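Long-range contacts in bifunctional protein PutA (PDB 6BSN), which probably oxidises proline to glutamate in two steps, pairing an FAD-dependent proline dehydrogenase with an NAD-dependent aldehyde dehydrogenase in one chain: residues 619-624 against 971-976; 821-826 against 869-874; 846-851 against 881-886; 856-861 against 873-878. The protein carries 1 engineered substitution. All coordinates share one frame; numbering follows the deposited sequence.

Interaction 1 of 4, residues 619-624 against 971-976; sequences RYYAAQ and PHYLAR. With PRO (proline), chain E; PRO (proline), chain R; SO4 (sulfate ion), chain K.
Helix 604-629 and the loop before strand 978-986 come together at Y621 and L974, whose CA atoms lie 7.2 Å apart, and again at Q624 and P971. Both belong to the aldehyde dehydrogenase fold, and side chains and one water join them. With Y621 CG beside the backbone N (chi1 -66°), its ring reaches L974, whose CD2 is 3.7 Å from Y621 CD1; the other branch, L974 CD1, turns back onto the helix, 3.3 Å from Y621 O. The rings of Y621 and Y973 are nearly parallel, at 15°, but slid so far that their centroids are 5.3 Å apart, and the phenol end of Y621 makes the contact, its OH 3.1 Å from Y973 CD2. The Y621 hydroxyl is hydrogen-bonded to the backbone N of G969. Replacing Y621 by an alanine would probably leave that N without its mate and open a gap beside Y973 and L974. A water accepts from L974 N and donates weakly to Q624 OE1. Y620 OH comes within 3.1 Å of P971 N, near the tyrosine ring plane, but a proline N within a chain has no N-H. Around Y973 and L974 the loop meets the second subunit and bound prolines: H972 ND1 is hydrogen-bonded to E980 of that subunit, A975 O accepts from a proline N, and R976 NH1 donates to the same ligand's OXT over 2.8 Å.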
# COMPACT_ATOMS: atom_id res chain seq x y z
N ARG A 619 -15.52 11.30 27.47
CA ARG A 619 -14.52 11.06 26.43
C ARG A 619 -15.15 10.50 25.17
O ARG A 619 -14.74 10.85 24.06
CB ARG A 619 -13.43 10.12 26.94
CG ARG A 619 -12.72 10.63 28.19
CD ARG A 619 -11.34 10.01 28.33
NE ARG A 619 -10.62 10.63 29.44
CZ ARG A 619 -10.66 10.20 30.69
NH1 ARG A 619 -11.39 9.13 31.00
NH2 ARG A 619 -9.98 10.84 31.62
N TYR A 620 -16.17 9.65 25.32
CA TYR A 620 -16.78 9.00 24.16
C TYR A 620 -17.58 9.98 23.32
O TYR A 620 -17.42 10.02 22.09
CB TYR A 620 -17.65 7.84 24.64
CG TYR A 620 -18.36 7.16 23.50
CD1 TYR A 620 -19.70 7.40 23.25
CD2 TYR A 620 -17.67 6.32 22.64
CE1 TYR A 620 -20.36 6.79 22.21
CE2 TYR A 620 -18.33 5.70 21.56
CZ TYR A 620 -19.67 5.94 21.37
OH TYR A 620 -20.35 5.36 20.31
N TYR A 621 -18.47 10.75 23.96
CA TYR A 621 -19.18 11.80 23.22
C TYR A 621 -18.22 12.83 22.64
O TYR A 621 -18.48 13.39 21.57
CB TYR A 621 -20.23 12.47 24.11
CG TYR A 621 -21.34 11.50 24.50
CD1 TYR A 621 -21.69 10.45 23.65
CD2 TYR A 621 -22.02 11.64 25.71
CE1 TYR A 621 -22.71 9.55 23.99
CE2 TYR A 621 -23.03 10.74 26.07
CZ TYR A 621 -23.37 9.71 25.21
OH TYR A 621 -24.36 8.85 25.58
N ALA A 622 -17.10 13.10 23.31
CA ALA A 622 -16.14 14.01 22.70
C ALA A 622 -15.55 13.40 21.43
O ALA A 622 -15.45 14.06 20.40
CB ALA A 622 -15.03 14.40 23.69
N ALA A 623 -15.15 12.12 21.49
CA ALA A 623 -14.59 11.49 20.29
C ALA A 623 -15.64 11.39 19.19
O ALA A 623 -15.38 11.73 18.03
CB ALA A 623 -14.04 10.10 20.63
N GLN A 624 -16.84 10.92 19.53
CA GLN A 624 -17.95 10.94 18.59
C GLN A 624 -18.22 12.35 18.10
O GLN A 624 -18.55 12.56 16.93
CB GLN A 624 -19.19 10.38 19.28
CG GLN A 624 -19.11 8.89 19.54
CD GLN A 624 -19.24 8.12 18.26
OE1 GLN A 624 -20.22 8.29 17.51
NE2 GLN A 624 -18.25 7.30 17.96
N PRO A 971 -23.04 4.91 18.80
CA PRO A 971 -22.70 5.84 17.70
C PRO A 971 -23.89 6.58 17.10
O PRO A 971 -23.69 7.35 16.16
CB PRO A 971 -22.05 4.92 16.65
CG PRO A 971 -22.69 3.56 16.91
CD PRO A 971 -22.87 3.50 18.42
N HIS A 972 -25.11 6.34 17.55
CA HIS A 972 -26.25 7.06 16.99
C HIS A 972 -26.81 8.09 17.96
O HIS A 972 -27.83 8.71 17.66
CB HIS A 972 -27.33 6.07 16.57
CG HIS A 972 -26.88 5.12 15.52
ND1 HIS A 972 -26.51 3.82 15.81
CD2 HIS A 972 -26.68 5.28 14.19
CE1 HIS A 972 -26.13 3.22 14.69
NE2 HIS A 972 -26.23 4.09 13.70
N TYR A 973 -26.15 8.30 19.09
CA TYR A 973 -26.72 9.15 20.12
C TYR A 973 -26.62 10.63 19.78
O TYR A 973 -27.63 11.34 19.81
CB TYR A 973 -26.02 8.87 21.44
CG TYR A 973 -26.78 9.33 22.66
CD1 TYR A 973 -28.01 8.76 22.99
CD2 TYR A 973 -26.24 10.28 23.52
CE1 TYR A 973 -28.69 9.14 24.14
CE2 TYR A 973 -26.91 10.68 24.67
CZ TYR A 973 -28.14 10.10 24.97
OH TYR A 973 -28.80 10.48 26.10
N LEU A 974 -25.41 11.11 19.48
CA LEU A 974 -25.20 12.55 19.37
C LEU A 974 -26.03 13.17 18.26
O LEU A 974 -26.57 14.26 18.43
CB LEU A 974 -23.72 12.87 19.15
CG LEU A 974 -22.78 12.61 20.33
CD1 LEU A 974 -21.42 13.30 20.13
CD2 LEU A 974 -23.42 13.03 21.62
N ALA A 975 -26.17 12.46 17.13
CA ALA A 975 -26.87 13.03 15.98
C ALA A 975 -28.30 13.43 16.32
O ALA A 975 -28.80 14.44 15.80
CB ALA A 975 -26.85 12.05 14.81
N ARG A 976 -28.96 12.67 17.19
CA ARG A 976 -30.35 12.97 17.52
C ARG A 976 -30.50 14.35 18.19
O ARG A 976 -31.59 14.92 18.13
CB ARG A 976 -30.93 11.88 18.43
CG ARG A 976 -32.46 11.93 18.60
CD ARG A 976 -33.18 11.46 17.34
NE ARG A 976 -34.60 11.41 17.63
CZ ARG A 976 -35.46 12.38 17.36
NH1 ARG A 976 -35.04 13.48 16.75
NH2 ARG A 976 -36.73 12.26 17.70
N PRO E . -30.60 14.53 13.64
CA PRO E . -31.53 13.67 12.94
C PRO E . -32.34 12.82 13.95
O PRO E . -32.25 11.56 13.95
CB PRO E . -30.77 12.80 11.97
CG PRO E . -29.40 13.44 11.87
CD PRO E . -29.45 14.68 12.81
OXT PRO E . -33.08 13.42 14.77
N PRO R . -32.75 4.44 15.23
CA PRO R . -32.56 5.53 16.16
C PRO R . -33.56 6.66 15.84
O PRO R . -34.79 6.36 15.73
CB PRO R . -31.12 5.97 16.08
CG PRO R . -30.40 4.72 15.60
CD PRO R . -31.51 3.75 15.10
OXT PRO R . -33.14 7.85 15.71
S SO4 K . -6.62 12.63 31.52
O1 SO4 K . -5.53 12.01 30.78
O2 SO4 K . -7.89 12.36 30.86
O3 SO4 K . -6.64 12.10 32.89
O4 SO4 K . -6.40 14.08 31.53
O HOH W 1 -22.98 9.32 19.31

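Interaction 2 of 4, residues 821-826 against 869-874; sequences LKIGDP and FVAPHI. With PRO (proline), chain F.
The phenyl ring of F869 takes the carbonyl of G824 at its edge, near the ring plane, with G824 O 3.3 Å from F869 CE2, while I823 CG2 approaches obliquely, 3.6 Å from F869 CD2. The other flat group, the imidazole of H873, stays within its own segment: its ND1 donates to A871 O over 2.8 Å, with the acceptor in the ring plane but the donor 47° out of the carbonyl plane. The bond lies just at the start of strand 873-876, the second strand of a beta hairpin in the aldehyde dehydrogenase domain. The two segments run in nearly opposite directions, and I823 bridges them with two branches: its CG1 lies beside the backbone N (chi1 -50°), sending CD1 tip to tip against P872 CD at 3.6 Å and also close to A871 CB, while CG2 is left for the phenyl ring. L821 CD1 crosses P872 CG more loosely, and both residues also pack on F787 of helix 775-787. At G824 a side chain would jam against the carbonyl O of I823. L821 and K822 also help line a proline pocket completed by R254, R819 and E820, in which K822 CD lies 3.3 Å from atom O of the bound proline.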
# COMPACT_ATOMS: atom_id res chain seq x y z
N LEU A 821 -25.51 -12.03 50.85
CA LEU A 821 -25.25 -10.62 50.59
C LEU A 821 -25.37 -9.82 51.88
O LEU A 821 -26.37 -9.93 52.58
CB LEU A 821 -26.22 -10.08 49.55
CG LEU A 821 -26.23 -10.73 48.16
CD1 LEU A 821 -27.27 -10.06 47.30
CD2 LEU A 821 -24.89 -10.63 47.49
N LYS A 822 -24.37 -9.01 52.19
CA LYS A 822 -24.46 -8.15 53.36
C LYS A 822 -25.23 -6.88 53.02
O LYS A 822 -24.86 -6.15 52.09
CB LYS A 822 -23.08 -7.78 53.89
CG LYS A 822 -23.16 -6.89 55.12
CD LYS A 822 -22.12 -7.24 56.16
CE LYS A 822 -22.14 -6.28 57.34
NZ LYS A 822 -20.83 -6.33 58.04
N ILE A 823 -26.29 -6.60 53.78
CA ILE A 823 -27.11 -5.40 53.63
C ILE A 823 -26.75 -4.43 54.74
O ILE A 823 -26.74 -4.82 55.92
CB ILE A 823 -28.60 -5.74 53.71
CG1 ILE A 823 -28.93 -6.90 52.75
CG2 ILE A 823 -29.42 -4.48 53.45
CD1 ILE A 823 -30.17 -7.68 53.12
N GLY A 824 -26.47 -3.17 54.39
CA GLY A 824 -26.17 -2.20 55.43
C GLY A 824 -25.61 -0.91 54.88
O GLY A 824 -25.80 -0.57 53.71
N ASP A 825 -24.89 -0.20 55.76
CA ASP A 825 -24.30 1.09 55.44
C ASP A 825 -23.43 0.97 54.19
O ASP A 825 -22.47 0.19 54.19
CB ASP A 825 -23.46 1.62 56.61
CG ASP A 825 -22.95 3.05 56.38
OD1 ASP A 825 -22.52 3.39 55.26
OD2 ASP A 825 -22.97 3.86 57.35
N PRO A 826 -23.72 1.73 53.13
CA PRO A 826 -22.92 1.62 51.90
C PRO A 826 -21.45 2.01 52.07
O PRO A 826 -20.64 1.64 51.22
CB PRO A 826 -23.64 2.57 50.93
CG PRO A 826 -24.49 3.43 51.75
CD PRO A 826 -24.76 2.76 53.05
N PHE A 869 -34.07 0.29 54.21
CA PHE A 869 -33.54 -0.88 53.53
C PHE A 869 -34.68 -1.79 53.07
O PHE A 869 -35.70 -1.93 53.76
CB PHE A 869 -32.60 -1.68 54.44
CG PHE A 869 -31.33 -0.97 54.81
CD1 PHE A 869 -31.25 -0.23 55.98
CD2 PHE A 869 -30.22 -1.06 54.00
CE1 PHE A 869 -30.07 0.41 56.33
CE2 PHE A 869 -29.04 -0.42 54.33
CZ PHE A 869 -28.96 0.31 55.50
N VAL A 870 -34.49 -2.39 51.90
CA VAL A 870 -35.28 -3.54 51.47
C VAL A 870 -34.30 -4.66 51.14
O VAL A 870 -33.34 -4.45 50.41
CB VAL A 870 -36.15 -3.20 50.25
CG1 VAL A 870 -36.91 -4.44 49.82
CG2 VAL A 870 -37.11 -2.03 50.59
N ALA A 871 -34.54 -5.83 51.70
CA ALA A 871 -33.68 -6.98 51.48
C ALA A 871 -34.05 -7.66 50.17
O ALA A 871 -35.18 -7.55 49.71
CB ALA A 871 -33.82 -7.97 52.64
N PRO A 872 -33.10 -8.38 49.56
CA PRO A 872 -33.44 -9.21 48.39
C PRO A 872 -34.62 -10.12 48.68
O PRO A 872 -34.73 -10.72 49.75
CB PRO A 872 -32.15 -10.02 48.15
CG PRO A 872 -31.06 -9.24 48.79
CD PRO A 872 -31.70 -8.56 49.98
N HIS A 873 -35.53 -10.23 47.70
CA HIS A 873 -36.67 -11.13 47.76
C HIS A 873 -36.72 -11.97 46.49
O HIS A 873 -36.31 -11.53 45.42
CB HIS A 873 -38.00 -10.37 47.92
CG HIS A 873 -38.28 -9.94 49.32
ND1 HIS A 873 -37.48 -9.05 50.00
CD2 HIS A 873 -39.26 -10.30 50.18
CE1 HIS A 873 -37.96 -8.87 51.22
NE2 HIS A 873 -39.04 -9.62 51.35
N ILE A 874 -37.22 -13.20 46.63
CA ILE A 874 -37.38 -14.08 45.48
C ILE A 874 -38.77 -14.68 45.53
O ILE A 874 -39.10 -15.37 46.50
CB ILE A 874 -36.33 -15.19 45.42
CG1 ILE A 874 -34.91 -14.61 45.47
CG2 ILE A 874 -36.52 -15.98 44.15
CD1 ILE A 874 -33.84 -15.68 45.58
N PRO F . -23.57 -12.88 57.23
CA PRO F . -22.69 -11.84 56.72
C PRO F . -22.07 -11.02 57.87
O PRO F . -21.26 -10.10 57.57
CB PRO F . -23.46 -10.95 55.78
CG PRO F . -24.70 -11.75 55.42
CD PRO F . -24.69 -13.01 56.35
OXT PRO F . -22.36 -11.26 59.07

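Interaction 3 of 4, residues 846-851 against 881-886; sequences DAHIAR and GQLTEE
R851, on the outer side of helix 839-855, crosses E885 obliquely to form a long salt bridge, R851 NH2 to E885 OE1 at 3.3 Å. The guanidinium and carboxylate planes are 36° apart and the oxygen approaches obliquely, so the pair does not lock into a coplanar fork. The arginine reaches the loop by folding twice along its chain, at chi2 (-103°) and at chi3 (-102°). This brings T884 OG1 to the guanidinium edge, in its plane, 3.9 Å from R851 NH2. The same hydroxyl donates a weak hydrogen bond to E885 OE1, so threonine and arginine both approach one carboxylate oxygen. Q882 O also lies near the guanidinium plane, at a looser 3.7 Å from R851 NH1.

One turn back along the helix, H848 crosses L883 at about a right angle, its CE1 4.1 Å from L883 CD1. H848 NE2 is hydrogen-bonded to H893 NE2 of strand 891-897, which fixes the rotation of the imidazole. With E885 OE1 4.5 Å from H848 ND1, the carboxylate might favour a positive charge on this ring. The charged pair is solvent-exposed, whereas the imidazole and leucine are buried. The helix thereby packs on the loop between strands 873-876 and 891-897. That loop leads to E886, an NAD(+)-binding residue and the glutamate of the E-x-F-G-P sequence characteristic of aldehyde dehydrogenases.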
# COMPACT_ATOMS: atom_id res chain seq x y z
N ASP A 846 -42.19 -2.39 49.57
CA ASP A 846 -42.82 -3.22 50.59
C ASP A 846 -44.27 -3.52 50.24
O ASP A 846 -44.78 -4.59 50.58
CB ASP A 846 -42.73 -2.53 51.96
CG ASP A 846 -41.32 -2.55 52.55
OD1 ASP A 846 -40.49 -3.40 52.15
OD2 ASP A 846 -41.04 -1.71 53.42
N ALA A 847 -44.95 -2.60 49.54
CA ALA A 847 -46.32 -2.90 49.11
C ALA A 847 -46.34 -4.03 48.09
O ALA A 847 -47.20 -4.92 48.17
CB ALA A 847 -46.98 -1.63 48.56
N HIS A 848 -45.43 -4.01 47.11
CA HIS A 848 -45.37 -5.09 46.13
C HIS A 848 -44.98 -6.42 46.79
O HIS A 848 -45.48 -7.48 46.41
CB HIS A 848 -44.40 -4.75 45.00
CG HIS A 848 -44.17 -5.88 44.03
ND1 HIS A 848 -45.01 -6.14 42.97
CD2 HIS A 848 -43.19 -6.82 43.98
CE1 HIS A 848 -44.56 -7.19 42.30
NE2 HIS A 848 -43.46 -7.62 42.89
N ILE A 849 -44.09 -6.36 47.78
CA ILE A 849 -43.70 -7.56 48.52
C ILE A 849 -44.90 -8.16 49.26
O ILE A 849 -45.18 -9.36 49.17
CB ILE A 849 -42.54 -7.23 49.47
CG1 ILE A 849 -41.28 -6.95 48.65
CG2 ILE A 849 -42.35 -8.35 50.50
CD1 ILE A 849 -40.06 -6.61 49.46
N ALA A 850 -45.65 -7.32 49.98
CA ALA A 850 -46.82 -7.82 50.68
C ALA A 850 -47.83 -8.44 49.71
O ALA A 850 -48.40 -9.50 50.00
CB ALA A 850 -47.48 -6.68 51.47
N ARG A 851 -48.00 -7.83 48.54
CA ARG A 851 -48.93 -8.36 47.53
C ARG A 851 -48.44 -9.70 46.99
O ARG A 851 -49.23 -10.65 46.86
CB ARG A 851 -49.08 -7.34 46.39
CG ARG A 851 -50.40 -7.40 45.60
CD ARG A 851 -50.27 -8.08 44.23
NE ARG A 851 -50.21 -7.12 43.13
CZ ARG A 851 -50.00 -7.44 41.85
NH1 ARG A 851 -49.84 -8.71 41.49
NH2 ARG A 851 -49.96 -6.49 40.92
N GLY A 881 -47.39 -13.33 33.44
CA GLY A 881 -48.50 -12.39 33.53
C GLY A 881 -48.83 -11.91 34.93
O GLY A 881 -49.52 -10.90 35.09
N GLN A 882 -48.35 -12.60 35.96
CA GLN A 882 -48.58 -12.12 37.32
C GLN A 882 -47.70 -10.93 37.68
O GLN A 882 -47.97 -10.27 38.69
CB GLN A 882 -48.34 -13.23 38.33
CG GLN A 882 -49.39 -14.32 38.30
CD GLN A 882 -49.10 -15.39 39.32
OE1 GLN A 882 -48.46 -16.39 39.01
NE2 GLN A 882 -49.58 -15.18 40.54
N LEU A 883 -46.67 -10.64 36.89
CA LEU A 883 -45.79 -9.49 37.11
C LEU A 883 -46.17 -8.42 36.09
O LEU A 883 -45.87 -8.57 34.91
CB LEU A 883 -44.32 -9.88 36.95
CG LEU A 883 -43.29 -8.76 37.12
CD1 LEU A 883 -43.46 -8.06 38.47
CD2 LEU A 883 -41.84 -9.28 36.93
N THR A 884 -46.81 -7.35 36.55
CA THR A 884 -47.35 -6.36 35.61
C THR A 884 -46.66 -5.01 35.67
O THR A 884 -46.98 -4.14 34.85
CB THR A 884 -48.85 -6.17 35.84
OG1 THR A 884 -49.07 -5.72 37.18
CG2 THR A 884 -49.58 -7.49 35.62
N GLU A 885 -45.72 -4.80 36.58
CA GLU A 885 -45.03 -3.53 36.68
C GLU A 885 -43.53 -3.76 36.83
O GLU A 885 -43.08 -4.80 37.31
CB GLU A 885 -45.48 -2.69 37.87
CG GLU A 885 -46.95 -2.78 38.23
CD GLU A 885 -47.14 -3.26 39.67
OE1 GLU A 885 -47.74 -4.35 39.87
OE2 GLU A 885 -46.68 -2.56 40.59
N GLU A 886 -42.77 -2.76 36.40
CA GLU A 886 -41.40 -2.64 36.83
C GLU A 886 -41.37 -2.29 38.32
O GLU A 886 -41.93 -1.27 38.72
CB GLU A 886 -40.68 -1.57 36.02
CG GLU A 886 -39.25 -1.28 36.50
CD GLU A 886 -38.64 -0.06 35.81
OE1 GLU A 886 -39.27 1.03 35.86
OE2 GLU A 886 -37.54 -0.20 35.22

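Interaction 4 of 4, residues 856-861 against 873-878; sequences ARLHFA and HIFELT
R857 and E876 form one hydrogen-bonded pair of an antiparallel beta hairpin whose strand 857-861 is outermost in its sheet within the chain. E876 N donates to R857 O at 2.8 Å, whereas the return bond, R857 N to E876 O, is weak and bent, at 129°. A classic beta bulge follows: I874 O accepts from both H859 N at 2.9 Å and, weakly, F860 N at 3.3 Å. Beyond it the ladder resumes as I874 N donates to F860 O.

The carboxylate of E876, on a fully extended chain, has each oxygen engaged. OE1 pairs with R896 of strand 891-897. OE2 uses its anti lone pair to accept from H859 NE2 over 2.8 Å, nearly straight at 164°, with ring and carboxylate almost coplanar. R857 NH1 lies 3.4 Å from E876 OE2, but the oxygen sits over the guanidinium face, so this salt bridge is one of charge alone. A leucine in place of H859 would probably cost E876 OE2 the imidazole N-H donor and leave the carboxylate less firmly held. At the non-hydrogen-bonded pair A861-H873, A861 CA lies over one face of the imidazole, a CH-pi contact of 3.9 Å from A861 CA to the H873 ring centroid.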
# COMPACT_ATOMS: atom_id res chain seq x y z
N ALA A 856 -48.13 -15.34 45.30
CA ALA A 856 -47.17 -16.20 44.63
C ALA A 856 -46.25 -16.84 45.66
O ALA A 856 -46.15 -16.40 46.81
CB ALA A 856 -46.35 -15.41 43.59
N ARG A 857 -45.57 -17.88 45.22
CA ARG A 857 -44.69 -18.65 46.09
C ARG A 857 -43.50 -17.81 46.54
O ARG A 857 -42.84 -17.16 45.73
CB ARG A 857 -44.21 -19.88 45.32
CG ARG A 857 -43.59 -20.98 46.13
CD ARG A 857 -43.61 -22.21 45.26
NE ARG A 857 -42.64 -23.21 45.68
CZ ARG A 857 -42.28 -24.22 44.90
NH1 ARG A 857 -42.81 -24.34 43.69
NH2 ARG A 857 -41.38 -25.11 45.33
N LEU A 858 -43.20 -17.85 47.83
CA LEU A 858 -42.04 -17.14 48.33
C LEU A 858 -40.88 -18.13 48.49
O LEU A 858 -41.04 -19.18 49.11
CB LEU A 858 -42.35 -16.47 49.67
CG LEU A 858 -41.15 -15.96 50.45
CD1 LEU A 858 -40.66 -14.66 49.86
CD2 LEU A 858 -41.58 -15.76 51.88
N HIS A 859 -39.73 -17.79 47.91
CA HIS A 859 -38.53 -18.60 48.08
C HIS A 859 -37.52 -17.97 49.00
O HIS A 859 -36.77 -18.69 49.65
CB HIS A 859 -37.85 -18.88 46.73
CG HIS A 859 -38.55 -19.90 45.88
ND1 HIS A 859 -38.46 -21.25 46.12
CD2 HIS A 859 -39.35 -19.76 44.80
CE1 HIS A 859 -39.18 -21.91 45.22
NE2 HIS A 859 -39.73 -21.02 44.41
N PHE A 860 -37.49 -16.64 49.09
CA PHE A 860 -36.52 -15.97 49.94
C PHE A 860 -37.02 -14.57 50.27
O PHE A 860 -37.47 -13.84 49.38
CB PHE A 860 -35.13 -15.88 49.30
CG PHE A 860 -34.09 -15.26 50.20
CD1 PHE A 860 -33.59 -13.98 49.94
CD2 PHE A 860 -33.65 -15.93 51.34
CE1 PHE A 860 -32.65 -13.40 50.78
CE2 PHE A 860 -32.72 -15.36 52.19
CZ PHE A 860 -32.21 -14.10 51.91
N ALA A 861 -36.92 -14.22 51.54
CA ALA A 861 -37.18 -12.87 52.04
C ALA A 861 -36.07 -12.61 53.05
O ALA A 861 -36.10 -13.14 54.16
CB ALA A 861 -38.57 -12.75 52.67
N HIS A 873 -35.53 -10.23 47.70
CA HIS A 873 -36.67 -11.13 47.76
C HIS A 873 -36.72 -11.97 46.49
O HIS A 873 -36.31 -11.53 45.42
CB HIS A 873 -38.00 -10.37 47.92
CG HIS A 873 -38.28 -9.94 49.32
ND1 HIS A 873 -37.48 -9.05 50.00
CD2 HIS A 873 -39.26 -10.30 50.18
CE1 HIS A 873 -37.96 -8.87 51.22
NE2 HIS A 873 -39.04 -9.62 51.35
N ILE A 874 -37.22 -13.20 46.63
CA ILE A 874 -37.38 -14.08 45.48
C ILE A 874 -38.77 -14.68 45.53
O ILE A 874 -39.10 -15.37 46.50
CB ILE A 874 -36.33 -15.19 45.42
CG1 ILE A 874 -34.91 -14.61 45.47
CG2 ILE A 874 -36.52 -15.98 44.15
CD1 ILE A 874 -33.84 -15.68 45.58
N PHE A 875 -39.56 -14.43 44.50
CA PHE A 875 -40.90 -14.99 44.38
C PHE A 875 -40.98 -15.83 43.12
O PHE A 875 -40.38 -15.51 42.10
CB PHE A 875 -41.97 -13.88 44.32
CG PHE A 875 -42.13 -13.10 45.59
CD1 PHE A 875 -41.49 -11.88 45.75
CD2 PHE A 875 -42.93 -13.58 46.62
CE1 PHE A 875 -41.64 -11.16 46.93
CE2 PHE A 875 -43.07 -12.87 47.80
CZ PHE A 875 -42.44 -11.65 47.95
N GLU A 876 -41.75 -16.91 43.19
CA GLU A 876 -42.01 -17.74 42.02
C GLU A 876 -43.45 -17.53 41.61
O GLU A 876 -44.36 -17.56 42.44
CB GLU A 876 -41.73 -19.23 42.27
CG GLU A 876 -42.16 -20.09 41.06
CD GLU A 876 -41.69 -21.55 41.14
OE1 GLU A 876 -41.98 -22.31 40.19
OE2 GLU A 876 -41.06 -21.93 42.15
N LEU A 877 -43.66 -17.30 40.33
CA LEU A 877 -44.98 -17.08 39.80
C LEU A 877 -45.45 -18.31 39.06
O LEU A 877 -44.66 -19.11 38.56
CB LEU A 877 -44.99 -15.87 38.86
CG LEU A 877 -44.25 -14.63 39.34
CD1 LEU A 877 -43.98 -13.67 38.15
CD2 LEU A 877 -45.02 -13.93 40.44
N THR A 878 -46.77 -18.45 38.97
CA THR A 878 -47.35 -19.47 38.12
C THR A 878 -47.16 -19.12 36.66
O THR A 878 -46.84 -19.99 35.84
CB THR A 878 -48.84 -19.61 38.43
OG1 THR A 878 -49.02 -20.14 39.75
CG2 THR A 878 -49.53 -20.50 37.41

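Interactions 2, 3 and 4 form one cluster in the aldehyde dehydrogenase domain. Interactions 2 and 4 both use strand 873-876, and their centres are 16 Å apart; interaction 3 lies 11 Å from interaction 4, centre to centre. I849 of helix 839-855 ties them together, its CD1 3.6 Å from H873 CE1, and L883 CB also touches L877 CD1. The chain enters strand 857-861 directly from that helix. Interaction 1 stands apart, its nearest atoms about 17 Å from those of interaction 3, yet both lie near the aldehyde dehydrogenase site: the Y973 side chain is about 7 Å from that of E760, a predicted active-site residue, and 881-886 contains the NAD(+)-binding E886.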